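Local structure of ribulose bisphosphate carboxylase (Pyrococcus horikoshii, 2D69) at residues 23-37 with 113-126. The protein probably catalyses the addition of CO2 and water to ribulose 1,5-bisphosphate, giving two molecules of 3-phosphoglycerate, in an archaeal pathway of AMP degradation. Residues are numbered along the deposited sequence; the frame is centred on the assembly and turned at random.
With SO4 (sulfate ion), chain G.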
loop_
_atom_site.group_PDB
_atom_site.type_symbol
_atom_site.label_atom_id
_atom_site.label_comp_id
_atom_site.label_asym_id
_atom_site.label_seq_id
_atom_site.Cartn_x
_atom_site.Cartn_y
_atom_site.Cartn_z
ATOM N N ARG A 23 -13.000 -43.497 -14.478
ATOM C CA ARG A 23 -11.818 -42.758 -14.914
ATOM C C ARG A 23 -11.582 -41.459 -14.070
ATOM O O ARG A 23 -10.486 -40.899 -14.086
ATOM C CB ARG A 23 -11.897 -42.438 -16.440
ATOM C CG ARG A 23 -13.142 -41.602 -16.870
ATOM C CD ARG A 23 -13.087 -40.972 -18.326
ATOM N NE ARG A 23 -14.308 -40.182 -18.602
ATOM C CZ ARG A 23 -14.981 -40.175 -19.764
ATOM N NH1 ARG A 23 -14.563 -40.899 -20.802
ATOM N NH2 ARG A 23 -16.093 -39.446 -19.896
ATOM N N ASP A 24 -12.621 -41.009 -13.375
ATOM C CA ASP A 24 -12.606 -39.814 -12.549
ATOM C C ASP A 24 -12.406 -40.120 -11.038
ATOM O O ASP A 24 -12.660 -39.270 -10.196
ATOM C CB ASP A 24 -13.882 -38.988 -12.789
ATOM C CG ASP A 24 -15.151 -39.763 -12.474
ATOM O OD1 ASP A 24 -16.226 -39.115 -12.316
ATOM O OD2 ASP A 24 -15.168 -41.026 -12.391
ATOM N N GLU A 25 -11.946 -41.333 -10.722
ATOM C CA GLU A 25 -11.518 -41.694 -9.364
ATOM C C GLU A 25 -9.992 -41.756 -9.231
ATOM O O GLU A 25 -9.268 -42.011 -10.200
ATOM C CB GLU A 25 -12.136 -43.015 -8.904
ATOM C CG GLU A 25 -13.653 -42.938 -8.811
ATOM C CD GLU A 25 -14.301 -44.296 -8.659
ATOM O OE1 GLU A 25 -14.044 -44.951 -7.648
ATOM O OE2 GLU A 25 -15.091 -44.700 -9.534
ATOM N N LEU A 26 -9.515 -41.418 -8.038
ATOM C CA LEU A 26 -8.105 -41.467 -7.747
ATOM C C LEU A 26 -7.777 -42.824 -7.142
ATOM O O LEU A 26 -8.484 -43.347 -6.264
ATOM C CB LEU A 26 -7.708 -40.332 -6.820
ATOM C CG LEU A 26 -6.207 -40.168 -6.565
ATOM C CD1 LEU A 26 -5.904 -38.676 -6.502
ATOM C CD2 LEU A 26 -5.766 -40.763 -5.274
ATOM N N ILE A 27 -6.690 -43.384 -7.636
ATOM C CA ILE A 27 -6.239 -44.702 -7.231
ATOM C C ILE A 27 -4.911 -44.643 -6.497
ATOM O O ILE A 27 -3.972 -43.978 -6.917
ATOM C CB ILE A 27 -6.126 -45.586 -8.472
ATOM C CG1 ILE A 27 -7.508 -45.707 -9.132
ATOM C CG2 ILE A 27 -5.623 -46.981 -8.077
ATOM C CD1 ILE A 27 -7.399 -45.991 -10.566
ATOM N N VAL A 28 -4.837 -45.334 -5.371
ATOM C CA VAL A 28 -3.596 -45.448 -4.646
ATOM C C VAL A 28 -3.249 -46.934 -4.503
ATOM O O VAL A 28 -4.126 -47.764 -4.236
ATOM C CB VAL A 28 -3.707 -44.772 -3.266
ATOM C CG1 VAL A 28 -2.421 -44.936 -2.506
ATOM C CG2 VAL A 28 -4.098 -43.324 -3.418
ATOM N N GLU A 29 -1.983 -47.256 -4.727
ATOM C CA GLU A 29 -1.488 -48.604 -4.585
ATOM C C GLU A 29 -0.646 -48.682 -3.324
ATOM O O GLU A 29 0.274 -47.876 -3.140
ATOM C CB GLU A 29 -0.685 -49.023 -5.814
ATOM C CG GLU A 29 -1.324 -48.658 -7.147
ATOM C CD GLU A 29 -0.594 -49.235 -8.347
ATOM O OE1 GLU A 29 -0.277 -48.475 -9.280
ATOM O OE2 GLU A 29 -0.342 -50.456 -8.353
ATOM N N TYR A 30 -0.966 -49.648 -2.470
ATOM C CA TYR A 30 -0.255 -49.911 -1.242
ATOM C C TYR A 30 0.297 -51.342 -1.190
ATOM O O TYR A 30 -0.355 -52.317 -1.608
ATOM C CB TYR A 30 -1.184 -49.726 -0.036
ATOM C CG TYR A 30 -1.761 -48.336 0.209
ATOM C CD1 TYR A 30 -1.040 -47.373 0.941
ATOM C CD2 TYR A 30 -3.035 -47.984 -0.258
ATOM C CE1 TYR A 30 -1.548 -46.090 1.168
ATOM C CE2 TYR A 30 -3.573 -46.695 -0.029
ATOM C CZ TYR A 30 -2.831 -45.764 0.700
ATOM O OH TYR A 30 -3.348 -44.508 0.970
ATOM N N TYR A 31 1.491 -51.485 -0.633
ATOM C CA TYR A 31 1.961 -52.784 -0.130
ATOM C C TYR A 31 1.689 -52.858 1.376
ATOM O O TYR A 31 1.915 -51.895 2.094
ATOM C CB TYR A 31 3.479 -52.921 -0.354
ATOM C CG TYR A 31 4.092 -54.113 0.374
ATOM C CD1 TYR A 31 4.696 -53.962 1.608
ATOM C CD2 TYR A 31 4.004 -55.375 -0.155
ATOM C CE1 TYR A 31 5.237 -55.085 2.310
ATOM C CE2 TYR A 31 4.548 -56.502 0.509
ATOM C CZ TYR A 31 5.160 -56.346 1.749
ATOM O OH TYR A 31 5.683 -57.437 2.429
ATOM N N PHE A 32 1.288 -54.007 1.903
ATOM C CA PHE A 32 1.147 -54.083 3.352
ATOM C C PHE A 32 1.318 -55.498 3.862
ATOM O O PHE A 32 1.321 -56.425 3.087
ATOM C CB PHE A 32 -0.224 -53.494 3.813
ATOM C CG PHE A 32 -1.405 -54.352 3.445
ATOM C CD1 PHE A 32 -2.036 -54.168 2.234
ATOM C CD2 PHE A 32 -1.868 -55.346 4.300
ATOM C CE1 PHE A 32 -3.120 -54.982 1.876
ATOM C CE2 PHE A 32 -2.937 -56.152 3.937
ATOM C CZ PHE A 32 -3.563 -55.957 2.720
ATOM N N GLU A 33 1.495 -55.630 5.174
ATOM C CA GLU A 33 1.523 -56.915 5.863
ATOM C C GLU A 33 0.552 -56.782 7.060
ATOM O O GLU A 33 0.715 -55.857 7.855
ATOM C CB GLU A 33 2.955 -57.226 6.352
ATOM C CG GLU A 33 4.013 -57.147 5.231
ATOM C CD GLU A 33 5.456 -57.215 5.718
ATOM O OE1 GLU A 33 5.671 -57.284 6.961
ATOM O OE2 GLU A 33 6.380 -57.168 4.846
ATOM N N PRO A 34 -0.476 -57.627 7.173
ATOM C CA PRO A 34 -1.418 -57.518 8.299
ATOM C C PRO A 34 -0.794 -57.983 9.597
ATOM O O PRO A 34 0.136 -58.772 9.579
ATOM C CB PRO A 34 -2.552 -58.472 7.922
ATOM C CG PRO A 34 -1.924 -59.467 7.042
ATOM C CD PRO A 34 -0.842 -58.726 6.276
ATOM N N ASN A 35 -1.285 -57.466 10.710
ATOM C CA ASN A 35 -0.827 -57.901 12.011
ATOM C C ASN A 35 -2.018 -58.303 12.850
ATOM O O ASN A 35 -2.670 -57.467 13.427
ATOM C CB ASN A 35 -0.015 -56.810 12.721
ATOM C CG ASN A 35 0.344 -57.201 14.145
ATOM O OD1 ASN A 35 0.125 -56.449 15.081
ATOM N ND2 ASN A 35 0.843 -58.413 14.312
ATOM N N GLY A 36 -2.316 -59.591 12.904
ATOM C CA GLY A 36 -3.408 -60.060 13.736
ATOM C C GLY A 36 -4.791 -59.931 13.118
ATOM O O GLY A 36 -5.780 -60.350 13.770
ATOM N N VAL A 37 -4.867 -59.420 11.866
ATOM C CA VAL A 37 -6.110 -59.356 11.084
ATOM C C VAL A 37 -5.968 -59.890 9.644
ATOM O O VAL A 37 -4.867 -59.991 9.116
ATOM C CB VAL A 37 -6.659 -57.942 11.007
ATOM C CG1 VAL A 37 -6.827 -57.370 12.385
ATOM C CG2 VAL A 37 -5.754 -57.020 10.127
ATOM N N LYS A 113 -1.942 -49.946 14.189
ATOM C CA LYS A 113 -1.517 -51.151 14.911
ATOM C C LYS A 113 -1.775 -52.460 14.129
ATOM O O LYS A 113 -1.021 -53.412 14.267
ATOM C CB LYS A 113 -2.245 -51.249 16.283
ATOM C CG LYS A 113 -1.317 -51.632 17.454
ATOM C CD LYS A 113 -2.056 -51.790 18.800
ATOM C CE LYS A 113 -1.146 -52.504 19.852
ATOM N NZ LYS A 113 -1.684 -52.504 21.248
ATOM N N ALA A 114 -2.840 -52.515 13.329
ATOM C CA ALA A 114 -3.231 -53.762 12.663
ATOM C C ALA A 114 -2.445 -54.000 11.376
ATOM O O ALA A 114 -2.659 -54.995 10.701
ATOM C CB ALA A 114 -4.713 -53.775 12.374
ATOM N N LEU A 115 -1.563 -53.074 11.018
ATOM C CA LEU A 115 -0.604 -53.313 9.942
ATOM C C LEU A 115 0.789 -53.477 10.517
ATOM O O LEU A 115 1.225 -52.682 11.354
ATOM C CB LEU A 115 -0.596 -52.170 8.941
ATOM C CG LEU A 115 -1.938 -51.773 8.309
ATOM C CD1 LEU A 115 -1.715 -50.740 7.229
ATOM C CD2 LEU A 115 -2.607 -52.960 7.753
ATOM N N LYS A 116 1.491 -54.519 10.092
ATOM C CA LYS A 116 2.888 -54.691 10.482
ATOM C C LYS A 116 3.708 -53.644 9.757
ATOM O O LYS A 116 4.637 -53.070 10.320
ATOM C CB LYS A 116 3.384 -56.115 10.150
ATOM C CG LYS A 116 4.489 -56.646 11.056
ATOM C CD LYS A 116 4.445 -58.175 11.277
ATOM C CE LYS A 116 5.846 -58.698 11.714
ATOM N NZ LYS A 116 5.843 -60.079 12.378
ATOM N N ASN A 117 3.374 -53.431 8.488
ATOM C CA ASN A 117 4.135 -52.546 7.624
ATOM C C ASN A 117 3.188 -51.995 6.554
ATOM O O ASN A 117 2.285 -52.696 6.125
ATOM C CB ASN A 117 5.246 -53.319 6.918
ATOM C CG ASN A 117 6.446 -53.604 7.827
ATOM O OD1 ASN A 117 7.090 -52.678 8.339
ATOM N ND2 ASN A 117 6.730 -54.897 8.055
ATOM N N LEU A 118 3.479 -50.801 6.030
ATOM C CA LEU A 118 2.615 -50.154 5.070
ATOM C C LEU A 118 3.475 -49.235 4.205
ATOM O O LEU A 118 4.186 -48.397 4.735
ATOM C CB LEU A 118 1.486 -49.334 5.741
ATOM C CG LEU A 118 0.613 -48.569 4.718
ATOM C CD1 LEU A 118 -0.240 -49.489 3.885
ATOM C CD2 LEU A 118 -0.255 -47.518 5.357
ATOM N N ARG A 119 3.391 -49.418 2.891
ATOM C CA ARG A 119 4.154 -48.603 1.960
ATOM C C ARG A 119 3.238 -48.097 0.909
ATOM O O ARG A 119 2.545 -48.880 0.288
ATOM C CB ARG A 119 5.256 -49.451 1.326
ATOM C CG ARG A 119 6.407 -48.629 0.776
ATOM C CD ARG A 119 7.479 -49.449 0.031
ATOM N NE ARG A 119 8.680 -48.650 -0.158
ATOM C CZ ARG A 119 9.656 -48.914 -1.033
ATOM N NH1 ARG A 119 9.563 -49.921 -1.888
ATOM N NH2 ARG A 119 10.715 -48.114 -1.081
ATOM N N LEU A 120 3.244 -46.788 0.649
ATOM C CA LEU A 120 2.493 -46.257 -0.443
ATOM C C LEU A 120 3.371 -46.358 -1.676
ATOM O O LEU A 120 4.411 -45.750 -1.721
ATOM C CB LEU A 120 2.110 -44.821 -0.104
ATOM C CG LEU A 120 1.604 -43.708 -1.046
ATOM C CD1 LEU A 120 1.503 -43.992 -2.499
ATOM C CD2 LEU A 120 0.314 -43.139 -0.497
ATOM N N LEU A 121 2.939 -47.129 -2.666
ATOM C CA LEU A 121 3.745 -47.451 -3.832
ATOM C C LEU A 121 3.613 -46.464 -4.975
ATOM O O LEU A 121 4.602 -46.134 -5.626
ATOM C CB LEU A 121 3.398 -48.835 -4.355
ATOM C CG LEU A 121 3.525 -49.947 -3.361
ATOM C CD1 LEU A 121 3.130 -51.301 -4.021
ATOM C CD2 LEU A 121 4.966 -49.988 -2.796
ATOM N N ASP A 122 2.393 -46.016 -5.231
ATOM C CA ASP A 122 2.090 -45.117 -6.344
ATOM C C ASP A 122 0.669 -44.609 -6.192
ATOM O O ASP A 122 -0.141 -45.196 -5.491
ATOM C CB ASP A 122 2.200 -45.884 -7.686
ATOM C CG ASP A 122 2.518 -44.979 -8.895
ATOM O OD1 ASP A 122 2.626 -43.748 -8.752
ATOM O OD2 ASP A 122 2.687 -45.427 -10.063
ATOM N N PHE A 123 0.357 -43.523 -6.881
ATOM C CA PHE A 123 -0.990 -43.025 -6.958
ATOM C C PHE A 123 -1.216 -42.537 -8.417
ATOM O O PHE A 123 -0.251 -42.256 -9.187
ATOM C CB PHE A 123 -1.259 -41.971 -5.871
ATOM C CG PHE A 123 -0.481 -40.682 -6.071
ATOM C CD1 PHE A 123 -1.085 -39.594 -6.611
ATOM C CD2 PHE A 123 0.850 -40.589 -5.685
ATOM C CE1 PHE A 123 -0.375 -38.386 -6.775
ATOM C CE2 PHE A 123 1.583 -39.366 -5.889
ATOM C CZ PHE A 123 0.964 -38.306 -6.420
ATOM N N HIS A 124 -2.471 -42.542 -8.825
ATOM C CA HIS A 124 -2.840 -42.181 -10.187
ATOM C C HIS A 124 -3.960 -41.128 -10.083
ATOM O O HIS A 124 -5.111 -41.455 -9.802
ATOM C CB HIS A 124 -3.265 -43.452 -10.980
ATOM C CG HIS A 124 -2.272 -44.591 -10.860
ATOM N ND1 HIS A 124 -0.912 -44.394 -10.806
ATOM C CD2 HIS A 124 -2.442 -45.922 -10.720
ATOM C CE1 HIS A 124 -0.289 -45.543 -10.640
ATOM N NE2 HIS A 124 -1.193 -46.489 -10.584
ATOM N N PRO A 125 -3.639 -39.860 -10.282
ATOM C CA PRO A 125 -4.690 -38.834 -10.259
ATOM C C PRO A 125 -5.507 -38.774 -11.534
ATOM O O PRO A 125 -4.940 -38.721 -12.598
ATOM C CB PRO A 125 -3.916 -37.545 -9.999
ATOM C CG PRO A 125 -2.494 -37.831 -10.659
ATOM C CD PRO A 125 -2.296 -39.293 -10.405
ATOM N N PRO A 126 -6.839 -38.735 -11.433
ATOM C CA PRO A 126 -7.676 -38.558 -12.628
ATOM C C PRO A 126 -7.509 -37.172 -13.216
ATOM O O PRO A 126 -6.917 -36.275 -12.580
ATOM C CB PRO A 126 -9.088 -38.787 -12.112
ATOM C CG PRO A 126 -8.992 -38.437 -10.591
ATOM C CD PRO A 126 -7.636 -38.853 -10.199
HETATM S S SO4 G . 7.773 -54.147 -2.064
HETATM O O1 SO4 G . 8.933 -54.601 -1.297
HETATM O O2 SO4 G . 6.573 -54.797 -1.559
HETATM O O3 SO4 G . 7.630 -52.695 -1.924
HETATM O O4 SO4 G . 7.945 -54.557 -3.458
HETATM O O HOH W 1 2.895 -48.087 -10.343
#
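E29 and H124 meet on one face of an antiparallel strand pair, 26-34 with 115-124, in the mixed sheet of the Rubisco N-terminal domain. The pair has a classic beta bulge: L121 and D122 both face E29. The backbone of E29 bonds to each of them, through its O to L121 N and its N to D122 O.

The E29 side chain starts with CB 3.9 Å from D122 O. CG, beside the backbone N (chi1 -45°) and anti to the carbonyl carbon, lies 4.0 Å from D122 O; the chain then runs extended to the H124 ring. CD comes within 3.6 Å of H124 NE2. At the tip, OE1 accepts a hydrogen bond from NE2 on its anti side, 2.5 Å long and bent to 137° at the hydrogen. Carboxylate and imidazole planes are 66° apart. A water donates to D122 OD2 and, weakly, to E29 OE1, bridging two carboxylates that would otherwise probably repel. D122 OD1 has its own salt bridge to K300.

The other face carries V28, Y30, F32, L118, L120 and F123. L118 CD1 packs on Y30 CD1 at 3.7 Å, and L120 CD2 touches both V28 CG1 and Y30 CE1. Y30 and F32 also touch helix 39-49 here, while L120 and F123 reach helix 295-305 of the catalytic domain.

Further along the E29 face, a sulfate, probably from the crystallisation liquor, has O2 over one face of the Y31 ring. R119 NH1 donates a weak hydrogen bond to sulfate O3. Y31 OH bonds to E33 OE2 on the anti lone pair. The other carboxylate oxygen, E33 OE1, takes N117 ND2 at 2.8 Å from above its plane, with carboxylate and amide nearly perpendicular.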